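Long-range contacts in methylocystis parvus OBBP MbnE (PDB 5ICQ), which probably binds methanobactin, a copper chelator, in the periplasm and hands it on to the transport machinery, as a solute-binding protein of family 5: residues A[44-49]-A[109-114]; A[114-119]-A[130-135]; A[125-130]-A[181-186]; A[150-155]-A[195-200]; A[167-172]-A[188-193]. All blocks are in the same frame, centred on the assembly; numbering follows the deposited sequence.

Contacts 2 and 3 belong to one antiparallel sheet and share strand 126-131: contact 2 pairs it with strand 109-120, contact 3 with strand 180-184. Both are dominated by backbone bonds, with charged groups at their margins. Contact 4 is the buried one, apolar throughout; it lies against the face of contact 3 that carries Phe-129 and Tyr-183, and joins helices 145-158 and 193-198. Contact 5 sits nearer the surface, where apolar side chains meet beside the start of helix 193-198. Contact 1 fastens the 44-49 loop to the other end of strand 109-120, and there a single tyrosine does most of the work, mixing polar and apolar chemistry.

Contact 1: residues A[44-49]-A[109-114]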
# COMPACT_ATOMS: atom_id res chain seq x y z
N PRO A 44 -6.66 18.32 11.03
CA PRO A 44 -7.44 17.11 11.33
C PRO A 44 -8.92 17.39 11.15
O PRO A 44 -9.40 18.47 11.50
CB PRO A 44 -7.09 16.81 12.80
CG PRO A 44 -5.86 17.63 13.09
CD PRO A 44 -5.95 18.84 12.21
N GLN A 45 -9.65 16.43 10.59
CA GLN A 45 -11.05 16.70 10.29
C GLN A 45 -11.97 16.48 11.49
O GLN A 45 -13.07 17.03 11.51
CB GLN A 45 -11.50 15.85 9.10
CG GLN A 45 -10.78 16.22 7.78
CD GLN A 45 -10.82 17.73 7.44
OE1 GLN A 45 -10.00 18.51 7.92
NE2 GLN A 45 -11.78 18.12 6.61
N LEU A 46 -11.52 15.70 12.53
CA LEU A 46 -12.38 15.54 13.70
C LEU A 46 -12.14 16.66 14.71
O LEU A 46 -10.99 17.05 14.94
CB LEU A 46 -12.13 14.19 14.39
CG LEU A 46 -12.28 12.94 13.53
CD1 LEU A 46 -11.94 11.66 14.31
CD2 LEU A 46 -13.68 12.85 12.93
N PRO A 47 -13.20 17.16 15.34
CA PRO A 47 -13.03 18.16 16.40
C PRO A 47 -12.30 17.58 17.60
O PRO A 47 -12.27 16.36 17.81
CB PRO A 47 -14.47 18.55 16.76
CG PRO A 47 -15.30 17.39 16.34
CD PRO A 47 -14.62 16.80 15.12
N LYS A 48 -11.72 18.48 18.39
CA LYS A 48 -10.93 18.06 19.55
C LYS A 48 -11.71 17.12 20.46
O LYS A 48 -11.14 16.19 21.03
CB LYS A 48 -10.46 19.28 20.33
CG LYS A 48 -9.55 18.95 21.51
CD LYS A 48 -9.07 20.20 22.25
CE LYS A 48 -10.23 20.94 22.89
NZ LYS A 48 -9.76 21.95 23.88
N ASP A 49 -13.02 17.32 20.57
CA ASP A 49 -13.86 16.57 21.50
C ASP A 49 -14.67 15.47 20.82
O ASP A 49 -15.73 15.08 21.33
CB ASP A 49 -14.79 17.53 22.24
CG ASP A 49 -15.80 18.19 21.31
OD1 ASP A 49 -15.56 18.24 20.08
OD2 ASP A 49 -16.85 18.66 21.81
N THR A 109 -4.22 11.10 8.97
CA THR A 109 -4.43 11.91 10.16
C THR A 109 -4.38 11.01 11.39
O THR A 109 -4.91 9.89 11.37
CB THR A 109 -5.77 12.66 10.15
OG1 THR A 109 -5.84 13.50 8.99
CG2 THR A 109 -5.91 13.56 11.39
N LEU A 110 -3.71 11.49 12.44
CA LEU A 110 -3.50 10.74 13.67
C LEU A 110 -4.20 11.42 14.84
O LEU A 110 -4.27 12.65 14.90
CB LEU A 110 -2.01 10.64 13.99
CG LEU A 110 -1.17 10.08 12.84
CD1 LEU A 110 0.31 10.12 13.23
CD2 LEU A 110 -1.61 8.65 12.52
N TYR A 111 -4.68 10.62 15.79
CA TYR A 111 -5.41 11.09 16.95
C TYR A 111 -4.85 10.44 18.21
O TYR A 111 -4.11 9.47 18.12
CB TYR A 111 -6.91 10.80 16.79
CG TYR A 111 -7.52 11.65 15.69
CD1 TYR A 111 -7.86 12.98 15.92
CD2 TYR A 111 -7.71 11.13 14.40
CE1 TYR A 111 -8.40 13.78 14.90
CE2 TYR A 111 -8.26 11.92 13.38
CZ TYR A 111 -8.59 13.25 13.64
OH TYR A 111 -9.12 14.05 12.63
N PRO A 112 -5.12 11.01 19.39
CA PRO A 112 -4.43 10.54 20.60
C PRO A 112 -4.65 9.06 20.89
O PRO A 112 -5.74 8.51 20.71
CB PRO A 112 -5.02 11.41 21.72
CG PRO A 112 -5.38 12.73 21.00
CD PRO A 112 -5.88 12.25 19.64
N LEU A 113 -3.57 8.42 21.36
CA LEU A 113 -3.63 7.07 21.89
C LEU A 113 -2.76 7.06 23.15
O LEU A 113 -3.14 7.69 24.14
CB LEU A 113 -3.18 6.03 20.85
CG LEU A 113 -3.47 4.55 21.18
CD1 LEU A 113 -4.88 4.34 21.77
CD2 LEU A 113 -3.26 3.66 19.96
N ILE A 114 -1.60 6.41 23.11
CA ILE A 114 -0.72 6.46 24.29
C ILE A 114 -0.30 7.90 24.58
O ILE A 114 -0.20 8.30 25.75
CB ILE A 114 0.49 5.53 24.09
CG1 ILE A 114 0.06 4.07 24.19
CG2 ILE A 114 1.58 5.82 25.14
CD1 ILE A 114 1.13 3.08 23.73
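The phenol oxygen of Tyr-111 is gripped by a backbone amide of the 44-49 loop and by a carboxylate. Leu-46 N donates to Tyr-111 OH over 2.9 Å, with a nearly straight N-H...O angle of 166°, and the carboxylate of Glu-106 is hydrogen-bonded to the same oxygen through OE2. The other carboxylate oxygen of Glu-106 bonds to Thr-109 OG1 and Gln-45 N, which ties the loop and strand 109-112 to one acidic group. The leucine also lies on the ring: its CG stands beside its own backbone N (chi1 -56°), which carries the isobutyl group from the bonded amide back over the phenol. Leu-46 CD1 then rests on one face, 4.0 Å from the centroid of the Tyr-111 ring, as a CH-pi contact displaced toward the rim. Pro-44 comes in obliquely, its CB 3.9 Å from Tyr-111 CE1 and 3.7 Å from Thr-109 CG2. Phe-50 adds an edge-to-face contact with the tyrosine. The 44-49 loop, without helix or strand of its own, is thus pinned to the sheet by a side chain. If Glu-106 is ionised, the phenol would probably donate its hydrogen bond to the carboxylate while its oxygen accepts from the Leu-46 amide.

Contact 2: residues A[114-119]-A[130-135]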
# COMPACT_ATOMS: atom_id res chain seq x y z
N ILE A 114 -1.60 6.41 23.11
CA ILE A 114 -0.72 6.46 24.29
C ILE A 114 -0.30 7.90 24.58
O ILE A 114 -0.20 8.30 25.75
CB ILE A 114 0.49 5.53 24.09
CG1 ILE A 114 0.06 4.07 24.19
CG2 ILE A 114 1.58 5.82 25.14
CD1 ILE A 114 1.13 3.08 23.73
N ALA A 115 -0.07 8.70 23.54
CA ALA A 115 0.12 10.14 23.74
C ALA A 115 -1.25 10.81 23.78
O ALA A 115 -2.02 10.70 22.82
CB ALA A 115 0.97 10.75 22.62
N GLN A 116 -1.55 11.52 24.87
CA GLN A 116 -2.83 12.21 24.96
C GLN A 116 -2.83 13.53 24.21
O GLN A 116 -3.91 14.02 23.87
CB GLN A 116 -3.23 12.42 26.43
CG GLN A 116 -2.49 13.51 27.17
CD GLN A 116 -3.02 13.68 28.59
OE1 GLN A 116 -3.57 12.75 29.18
NE2 GLN A 116 -2.88 14.88 29.13
N SER A 117 -1.67 14.11 23.93
CA SER A 117 -1.61 15.34 23.13
C SER A 117 -0.19 15.49 22.60
O SER A 117 0.72 14.76 23.00
CB SER A 117 -2.03 16.57 23.95
OG SER A 117 -1.05 16.90 24.92
N ILE A 118 -0.03 16.46 21.69
CA ILE A 118 1.26 16.71 21.05
C ILE A 118 1.54 18.21 21.04
O ILE A 118 0.63 19.04 21.05
CB ILE A 118 1.34 16.14 19.62
CG1 ILE A 118 0.28 16.77 18.72
CG2 ILE A 118 1.19 14.62 19.62
CD1 ILE A 118 0.56 16.56 17.25
N ASP A 119 2.83 18.53 21.07
CA ASP A 119 3.32 19.89 20.87
C ASP A 119 4.16 19.89 19.61
O ASP A 119 5.21 19.23 19.56
CB ASP A 119 4.17 20.38 22.04
CG ASP A 119 3.35 20.69 23.27
OD1 ASP A 119 3.94 20.74 24.37
OD2 ASP A 119 2.12 20.89 23.13
N HIS A 130 3.02 14.23 24.82
CA HIS A 130 2.59 14.16 26.22
C HIS A 130 1.88 12.83 26.43
O HIS A 130 0.79 12.62 25.89
CB HIS A 130 1.67 15.32 26.57
CG HIS A 130 2.34 16.65 26.64
ND1 HIS A 130 2.86 17.27 25.52
CD2 HIS A 130 2.56 17.49 27.68
CE1 HIS A 130 3.39 18.43 25.88
NE2 HIS A 130 3.21 18.59 27.18
N LEU A 131 2.48 11.95 27.24
CA LEU A 131 1.93 10.61 27.41
C LEU A 131 0.74 10.61 28.36
O LEU A 131 0.70 11.35 29.34
CB LEU A 131 3.01 9.67 27.95
CG LEU A 131 4.33 9.67 27.17
CD1 LEU A 131 5.31 8.67 27.78
CD2 LEU A 131 4.06 9.36 25.72
N ASP A 132 -0.23 9.74 28.07
CA ASP A 132 -1.42 9.61 28.91
C ASP A 132 -1.04 8.86 30.19
O ASP A 132 -0.60 7.71 30.11
CB ASP A 132 -2.52 8.85 28.16
CG ASP A 132 -3.88 8.98 28.83
OD1 ASP A 132 -3.96 8.96 30.08
OD2 ASP A 132 -4.88 9.12 28.09
N PRO A 133 -1.22 9.46 31.37
CA PRO A 133 -0.85 8.76 32.61
C PRO A 133 -1.69 7.53 32.90
O PRO A 133 -1.32 6.73 33.76
CB PRO A 133 -1.03 9.84 33.69
CG PRO A 133 -2.04 10.78 33.12
CD PRO A 133 -1.80 10.80 31.63
N ARG A 134 -2.81 7.35 32.19
CA ARG A 134 -3.60 6.13 32.33
C ARG A 134 -2.98 4.93 31.62
O ARG A 134 -3.37 3.79 31.91
CB ARG A 134 -5.01 6.35 31.76
CG ARG A 134 -5.81 7.47 32.42
CD ARG A 134 -7.09 7.77 31.61
NE ARG A 134 -6.83 8.64 30.45
CZ ARG A 134 -7.76 9.10 29.63
NH1 ARG A 134 -9.04 8.80 29.82
NH2 ARG A 134 -7.42 9.88 28.61
N ALA A 135 -2.04 5.14 30.71
CA ALA A 135 -1.58 4.06 29.84
C ALA A 135 -0.72 3.05 30.60
O ALA A 135 0.17 3.43 31.36
CB ALA A 135 -0.78 4.63 28.67
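Ala-115 and Leu-131 sit opposite each other in the antiparallel hairpin of strands 109-120 and 126-131, and a classic beta bulge interrupts the pairing just beyond them: Gln-116 and Ser-117 both face His-130. The tight part is the backbone. Asp-132 N reaches Ile-114 O over 2.7 Å at 171°, and His-130 N bonds to Ser-117 O. In the bulge the carbonyl oxygen of His-130 takes Gln-116 N at 2.8 Å, the bond bent to 133°, while Ser-117 N adds only a weak bond at 3.5 Å. Beneath this ladder, on the buried side, Ile-114 CG2 lies between Leu-131 CD2 and Ala-135 CB, 4.4 Å from the latter.

The exposed side, with Gln-116 and Pro-133, is looser. Gln-116 leaves the bulge with CG between the backbone N and the carbonyl carbon (chi1 75°) and then runs extended across Asp-132 and Pro-133; its OE1 merely touches Pro-133 CD at 3.6 Å. Asp-132, by contrast, is a buried carboxylate held within its own type I turn to Ala-135. Its OD1 receives Arg-134 N, making an Asx turn, and the guanidinium of Arg-134 grips the carboxylate side-on: Arg-134 NE lies 2.9 Å from Asp-132 OD1, in the guanidinium plane, and Arg-134 NH2 lies 2.7 Å from Asp-132 OD2.

Contact 3: residues A[125-130]-A[181-186]; sequences TRVTFH and VAYDLT
Strands 126-130 and 181-184 are antiparallel neighbours in the sheet, their N-to-C directions 170° apart, with Val-127 opposite Tyr-183 and Phe-129 opposite Val-181 as hydrogen-bonded pairs. The rungs are regular: Tyr-183 N to Val-127 O is 2.8 Å, and Phe-129 and Val-181 bond to each other in both directions. Val-127, Phe-129, Val-181 and Tyr-183 occupy one face, where Val-181 and Tyr-183 meet helix 145-158 and Phe-129 and Tyr-183 meet helix 193-198. There the rings of Phe-129 and Tyr-183 meet rim to rim, planes 82° apart, with Phe-129 CE2 3.6 Å from Tyr-183 CE2.

The face with Arg-126, Thr-128 and Asp-184 is mostly polar. Asp-184 forms an Asx turn, its OD1 accepting from Thr-186 N at 3.0 Å and from Thr-186 OG1 at 2.8 Å. Arg-126, bent at chi2 (67°), lies alongside and forms a salt bridge with the carboxylate, though the position of its NH1 is doubtful and the NH2 to OD2 bond is weak. With an alanine at Asp-184, the guanidinium would probably lose its countercharge and the Thr-186 amide its acceptor. Further along this face a water donates to Tyr-183 O at 3.0 Å and is hydrogen-bonded to Thr-128 OG1 at 3.1 Å.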
# COMPACT_ATOMS: atom_id res chain seq x y z
N THR A 125 9.91 21.34 12.99
CA THR A 125 11.29 21.21 13.44
C THR A 125 11.41 20.50 14.79
O THR A 125 12.52 20.10 15.16
CB THR A 125 11.94 22.61 13.54
OG1 THR A 125 11.18 23.42 14.45
CG2 THR A 125 11.98 23.29 12.18
N ARG A 126 10.30 20.35 15.52
CA ARG A 126 10.21 19.75 16.85
C ARG A 126 8.87 19.08 17.01
O ARG A 126 7.85 19.60 16.56
CB ARG A 126 10.23 20.77 17.98
CG ARG A 126 11.44 20.81 18.81
CD ARG A 126 12.53 21.29 17.95
NE ARG A 126 13.82 21.51 18.57
CZ ARG A 126 14.99 21.16 18.01
NH1 ARG A 126 14.96 20.45 16.88
NH2 ARG A 126 16.10 21.45 18.65
N VAL A 127 8.85 18.02 17.82
CA VAL A 127 7.59 17.47 18.31
C VAL A 127 7.81 16.87 19.68
O VAL A 127 8.76 16.11 19.90
CB VAL A 127 7.00 16.44 17.32
CG1 VAL A 127 7.99 15.31 17.03
CG2 VAL A 127 5.67 15.91 17.84
N THR A 128 6.93 17.21 20.63
CA THR A 128 6.91 16.61 21.95
C THR A 128 5.58 15.88 22.14
O THR A 128 4.51 16.44 21.87
CB THR A 128 7.10 17.65 23.06
OG1 THR A 128 8.39 18.24 22.94
CG2 THR A 128 6.98 16.99 24.44
N PHE A 129 5.66 14.64 22.61
CA PHE A 129 4.48 13.85 22.92
C PHE A 129 4.24 13.89 24.43
O PHE A 129 5.16 13.62 25.21
CB PHE A 129 4.65 12.41 22.46
CG PHE A 129 4.79 12.28 20.97
CD1 PHE A 129 3.67 12.18 20.17
CD2 PHE A 129 6.04 12.25 20.38
CE1 PHE A 129 3.79 12.06 18.77
CE2 PHE A 129 6.17 12.13 18.99
CZ PHE A 129 5.04 12.03 18.19
N HIS A 130 3.02 14.23 24.82
CA HIS A 130 2.59 14.16 26.22
C HIS A 130 1.88 12.83 26.43
O HIS A 130 0.79 12.62 25.89
CB HIS A 130 1.67 15.32 26.57
CG HIS A 130 2.34 16.65 26.64
ND1 HIS A 130 2.86 17.27 25.52
CD2 HIS A 130 2.56 17.49 27.68
CE1 HIS A 130 3.39 18.43 25.88
NE2 HIS A 130 3.21 18.59 27.18
N VAL A 181 8.03 13.05 25.83
CA VAL A 181 9.12 12.66 24.94
C VAL A 181 9.30 13.78 23.92
O VAL A 181 8.37 14.08 23.15
CB VAL A 181 8.84 11.33 24.22
CG1 VAL A 181 10.01 10.97 23.31
CG2 VAL A 181 8.56 10.23 25.23
N ALA A 182 10.49 14.39 23.90
CA ALA A 182 10.81 15.51 23.02
C ALA A 182 11.75 15.04 21.92
O ALA A 182 12.84 14.53 22.20
CB ALA A 182 11.45 16.65 23.82
N TYR A 183 11.33 15.22 20.67
CA TYR A 183 12.16 14.92 19.51
C TYR A 183 12.62 16.23 18.85
O TYR A 183 11.79 17.06 18.47
CB TYR A 183 11.41 14.07 18.48
CG TYR A 183 11.12 12.65 18.92
CD1 TYR A 183 12.12 11.68 18.92
CD2 TYR A 183 9.83 12.25 19.26
CE1 TYR A 183 11.86 10.38 19.29
CE2 TYR A 183 9.55 10.94 19.63
CZ TYR A 183 10.57 10.01 19.64
OH TYR A 183 10.29 8.71 20.01
N ASP A 184 13.95 16.39 18.74
CA ASP A 184 14.59 17.47 18.01
C ASP A 184 14.73 17.11 16.53
O ASP A 184 15.49 16.21 16.18
CB ASP A 184 15.93 17.74 18.70
CG ASP A 184 16.88 18.66 17.90
OD1 ASP A 184 16.79 18.82 16.69
OD2 ASP A 184 17.73 19.29 18.56
N LEU A 185 14.04 17.86 15.66
CA LEU A 185 14.14 17.65 14.22
C LEU A 185 14.73 18.87 13.50
O LEU A 185 14.45 19.07 12.32
CB LEU A 185 12.77 17.30 13.62
CG LEU A 185 11.88 16.32 14.38
CD1 LEU A 185 10.54 16.13 13.65
CD2 LEU A 185 12.59 15.01 14.57
N THR A 186 15.53 19.71 14.17
CA THR A 186 16.08 20.88 13.49
C THR A 186 16.98 20.47 12.33
O THR A 186 17.83 19.58 12.46
CB THR A 186 16.87 21.79 14.43
OG1 THR A 186 17.71 21.01 15.29
CG2 THR A 186 15.97 22.75 15.20
O HOH W 1 10.78 18.45 20.92

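Contact 4: residues A[150-155]-A[195-200]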
# COMPACT_ATOMS: atom_id res chain seq x y z
N PHE A 150 13.35 3.80 24.81
CA PHE A 150 13.85 2.44 24.61
C PHE A 150 13.40 1.89 23.25
O PHE A 150 14.20 1.28 22.53
CB PHE A 150 13.34 1.55 25.74
CG PHE A 150 13.37 0.07 25.44
CD1 PHE A 150 14.54 -0.65 25.60
CD2 PHE A 150 12.22 -0.60 25.04
CE1 PHE A 150 14.59 -2.02 25.35
CE2 PHE A 150 12.26 -1.97 24.77
CZ PHE A 150 13.45 -2.68 24.94
N SER A 151 12.13 2.11 22.90
CA SER A 151 11.61 1.59 21.64
C SER A 151 12.23 2.32 20.46
O SER A 151 12.57 1.70 19.45
CB SER A 151 10.09 1.73 21.62
OG SER A 151 9.49 1.00 22.68
N PHE A 152 12.34 3.65 20.56
CA PHE A 152 12.98 4.44 19.51
C PHE A 152 14.41 3.96 19.27
O PHE A 152 14.80 3.72 18.12
CB PHE A 152 12.96 5.91 19.91
CG PHE A 152 13.75 6.80 18.98
CD1 PHE A 152 13.22 7.19 17.76
CD2 PHE A 152 15.02 7.25 19.34
CE1 PHE A 152 13.95 8.02 16.90
CE2 PHE A 152 15.75 8.07 18.48
CZ PHE A 152 15.21 8.45 17.27
N ASP A 153 15.20 3.82 20.34
CA ASP A 153 16.58 3.38 20.18
C ASP A 153 16.67 1.98 19.58
O ASP A 153 17.52 1.72 18.71
CB ASP A 153 17.30 3.40 21.53
CG ASP A 153 17.54 4.80 22.04
OD1 ASP A 153 17.68 5.72 21.20
OD2 ASP A 153 17.60 4.97 23.28
N LEU A 154 15.82 1.06 20.04
CA LEU A 154 15.85 -0.31 19.55
C LEU A 154 15.48 -0.38 18.08
O LEU A 154 16.13 -1.07 17.28
CB LEU A 154 14.90 -1.19 20.37
CG LEU A 154 14.67 -2.62 19.89
CD1 LEU A 154 15.98 -3.42 19.94
CD2 LEU A 154 13.59 -3.29 20.72
N LEU A 155 14.42 0.33 17.70
CA LEU A 155 13.94 0.25 16.32
C LEU A 155 14.85 1.01 15.37
O LEU A 155 15.00 0.62 14.20
CB LEU A 155 12.51 0.78 16.25
CG LEU A 155 11.54 -0.12 17.00
CD1 LEU A 155 10.19 0.57 17.23
CD2 LEU A 155 11.35 -1.44 16.25
N LEU A 195 4.86 12.34 11.99
CA LEU A 195 3.81 11.33 11.95
C LEU A 195 4.39 9.92 11.98
O LEU A 195 3.79 9.01 12.56
CB LEU A 195 2.93 11.51 10.70
CG LEU A 195 1.95 12.69 10.68
CD1 LEU A 195 2.65 13.99 10.31
CD2 LEU A 195 0.81 12.40 9.73
N ILE A 196 5.55 9.72 11.34
CA ILE A 196 6.24 8.44 11.44
C ILE A 196 6.62 8.15 12.89
O ILE A 196 6.47 7.02 13.37
CB ILE A 196 7.48 8.44 10.51
CG1 ILE A 196 7.04 8.43 9.05
CG2 ILE A 196 8.38 7.24 10.81
CD1 ILE A 196 8.15 8.79 8.10
N LEU A 197 7.13 9.15 13.60
CA LEU A 197 7.45 8.96 15.02
C LEU A 197 6.19 8.67 15.83
O LEU A 197 6.23 7.90 16.79
CB LEU A 197 8.16 10.20 15.58
CG LEU A 197 9.53 10.49 14.97
CD1 LEU A 197 10.04 11.87 15.42
CD2 LEU A 197 10.51 9.41 15.37
N ALA A 198 5.07 9.30 15.46
CA ALA A 198 3.82 9.13 16.19
C ALA A 198 3.23 7.73 16.04
O ALA A 198 2.43 7.32 16.90
CB ALA A 198 2.82 10.18 15.72
N ILE A 199 3.56 6.99 14.99
CA ILE A 199 3.00 5.66 14.83
C ILE A 199 4.00 4.56 15.21
O ILE A 199 3.71 3.38 15.02
CB ILE A 199 2.46 5.44 13.41
CG1 ILE A 199 3.56 5.64 12.36
CG2 ILE A 199 1.28 6.38 13.14
CD1 ILE A 199 3.07 5.34 10.90
N MET A 200 5.16 4.93 15.76
CA MET A 200 6.09 3.92 16.26
C MET A 200 5.41 3.10 17.36
O MET A 200 4.73 3.67 18.22
CB MET A 200 7.34 4.61 16.84
CG MET A 200 8.35 3.66 17.44
SD MET A 200 9.52 4.50 18.54
CE MET A 200 8.45 4.80 19.95
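Met-200 reaches helix 150-155 because its chain is stretched through the first two torsions (chi1 178°, chi2 -162°) and then bends at the third (chi3 74°), which turns the methyl along the helix surface. Each part of the side chain has its own neighbour there. Met-200 CG touches Leu-155 CD1 at 3.6 Å, one turn on from Ser-151, whose CB lies 3.9 Å from Met-200 CE. Between them the sulfur settles against the backbone: Met-200 SD is 3.6 Å from Phe-152 CA and 4.0 Å from Phe-152 CB. The Phe-152 ring runs past the second helix, and its CE1 meets Leu-197 CD2 obliquely at 4.0 Å.

The contact is wholly apolar, and the hydroxyl of Ser-151 is satisfied by other residues: its OG bonds to Leu-203 N and Asp-147 O. Tyr-167 packs against Phe-152, Leu-155 and Met-200, and Tyr-183 of the sheet meets the Phe-152 ring. The methionine follows directly on the residue that leaves helix 195-198, and so works as a long arm from a helix end rather than as a knob of the helix itself. This is the apolar layer between helices and one face of an antiparallel sheet in a solute-binding protein.

Contact 5: residues A[167-172]-A[188-193]; sequences YGLVKS and VGDREL
Segment 167-172 runs beside the loop 188-193, closest at the alpha carbons of Leu-169 and Val-188, 6.7 Å apart. Leu-169 does most of the touching. Its CB meets Val-188 CG2 at 3.7 Å and its CD1 lies 3.8 Å from the same methyl, the two side chains crossing at about a right angle. Farther along the same loop, Leu-193, its CG anti to the backbone N (chi1 -176°), swings CD2 to 4.1 Å from Leu-169 CB and 4.2 Å from Val-170 CG2.

The type I turn from Asp-190 to Leu-193 leads into helix 193-198, and Asp-190 supplies a capping bond: its OD1 accepts from Glu-192 N at 3.0 Å, nearly along the C-O axis, and more weakly from Leu-193 N. The other oxygen, OD2, passes 3.8 Å from Leu-169 CD1 and makes a weak bond to the side-chain amide of Asn-507. A leucine in place of Asp-190 is likely to leave the Glu-192 and Leu-193 amides without their side-chain acceptor and the turn less firmly set. At the solvent edge, Lys-171 brings its NZ near Val-188 and bonds to the carbonyl oxygen of Thr-186.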
# COMPACT_ATOMS: atom_id res chain seq x y z
N TYR A 167 14.22 7.24 11.63
CA TYR A 167 14.58 7.54 13.01
C TYR A 167 16.00 8.09 13.09
O TYR A 167 16.30 8.89 13.97
CB TYR A 167 14.45 6.30 13.91
CG TYR A 167 13.05 5.70 14.01
CD1 TYR A 167 11.96 6.25 13.35
CD2 TYR A 167 12.83 4.57 14.79
CE1 TYR A 167 10.68 5.68 13.45
CE2 TYR A 167 11.57 3.98 14.89
CZ TYR A 167 10.50 4.54 14.22
OH TYR A 167 9.27 3.93 14.33
N GLY A 168 16.87 7.68 12.15
CA GLY A 168 18.22 8.21 12.10
C GLY A 168 18.30 9.68 11.78
O GLY A 168 19.35 10.30 12.02
N LEU A 169 17.23 10.27 11.25
CA LEU A 169 17.24 11.70 10.96
C LEU A 169 17.03 12.55 12.20
O LEU A 169 17.36 13.74 12.18
CB LEU A 169 16.15 12.04 9.93
CG LEU A 169 16.24 11.43 8.53
CD1 LEU A 169 14.96 11.70 7.76
CD2 LEU A 169 17.44 12.01 7.79
N VAL A 170 16.49 11.97 13.28
CA VAL A 170 16.20 12.74 14.48
C VAL A 170 17.50 13.26 15.08
O VAL A 170 18.48 12.52 15.22
CB VAL A 170 15.43 11.88 15.49
CG1 VAL A 170 15.26 12.62 16.80
CG2 VAL A 170 14.08 11.48 14.91
N LYS A 171 17.51 14.54 15.47
CA LYS A 171 18.72 15.10 16.06
C LYS A 171 18.89 14.69 17.52
O LYS A 171 20.00 14.34 17.94
CB LYS A 171 18.71 16.62 15.93
CG LYS A 171 18.83 17.13 14.50
CD LYS A 171 20.08 16.57 13.84
CE LYS A 171 20.43 17.31 12.55
NZ LYS A 171 19.44 17.06 11.47
N SER A 172 17.82 14.72 18.31
CA SER A 172 17.89 14.18 19.66
C SER A 172 16.51 13.72 20.09
O SER A 172 15.50 14.23 19.61
CB SER A 172 18.44 15.20 20.67
OG SER A 172 17.47 16.18 21.00
N VAL A 188 16.22 18.98 9.48
CA VAL A 188 15.89 17.81 8.67
C VAL A 188 14.99 18.16 7.49
O VAL A 188 15.21 17.68 6.38
CB VAL A 188 15.28 16.68 9.54
CG1 VAL A 188 13.94 17.08 10.11
CG2 VAL A 188 15.13 15.40 8.73
N GLY A 189 13.98 19.01 7.70
CA GLY A 189 13.09 19.40 6.62
C GLY A 189 12.18 18.30 6.11
O GLY A 189 11.79 18.33 4.93
N ASP A 190 11.83 17.32 6.95
CA ASP A 190 11.01 16.17 6.55
C ASP A 190 9.66 16.30 7.25
O ASP A 190 9.54 15.99 8.44
CB ASP A 190 11.71 14.85 6.91
CG ASP A 190 10.97 13.61 6.38
OD1 ASP A 190 9.73 13.65 6.22
OD2 ASP A 190 11.64 12.59 6.14
N ARG A 191 8.65 16.75 6.51
CA ARG A 191 7.36 17.03 7.15
C ARG A 191 6.60 15.76 7.53
O ARG A 191 5.66 15.84 8.32
CB ARG A 191 6.53 17.91 6.22
CG ARG A 191 7.17 19.28 6.01
CD ARG A 191 6.27 20.25 5.27
NE ARG A 191 4.98 20.42 5.92
CZ ARG A 191 4.76 21.15 7.01
NH1 ARG A 191 5.77 21.79 7.60
NH2 ARG A 191 3.54 21.24 7.51
N GLU A 192 7.00 14.61 7.00
CA GLU A 192 6.38 13.34 7.35
C GLU A 192 6.95 12.76 8.65
O GLU A 192 6.26 11.97 9.32
CB GLU A 192 6.58 12.36 6.20
CG GLU A 192 5.67 11.16 6.17
CD GLU A 192 6.04 10.21 5.05
OE1 GLU A 192 6.53 10.69 4.00
OE2 GLU A 192 5.84 8.99 5.21
N LEU A 193 8.16 13.16 9.04
CA LEU A 193 8.83 12.51 10.16
C LEU A 193 8.06 12.56 11.48
O LEU A 193 8.05 11.54 12.19
CB LEU A 193 10.24 13.11 10.32
CG LEU A 193 11.14 12.49 11.40
CD1 LEU A 193 11.26 11.00 11.16
CD2 LEU A 193 12.52 13.14 11.36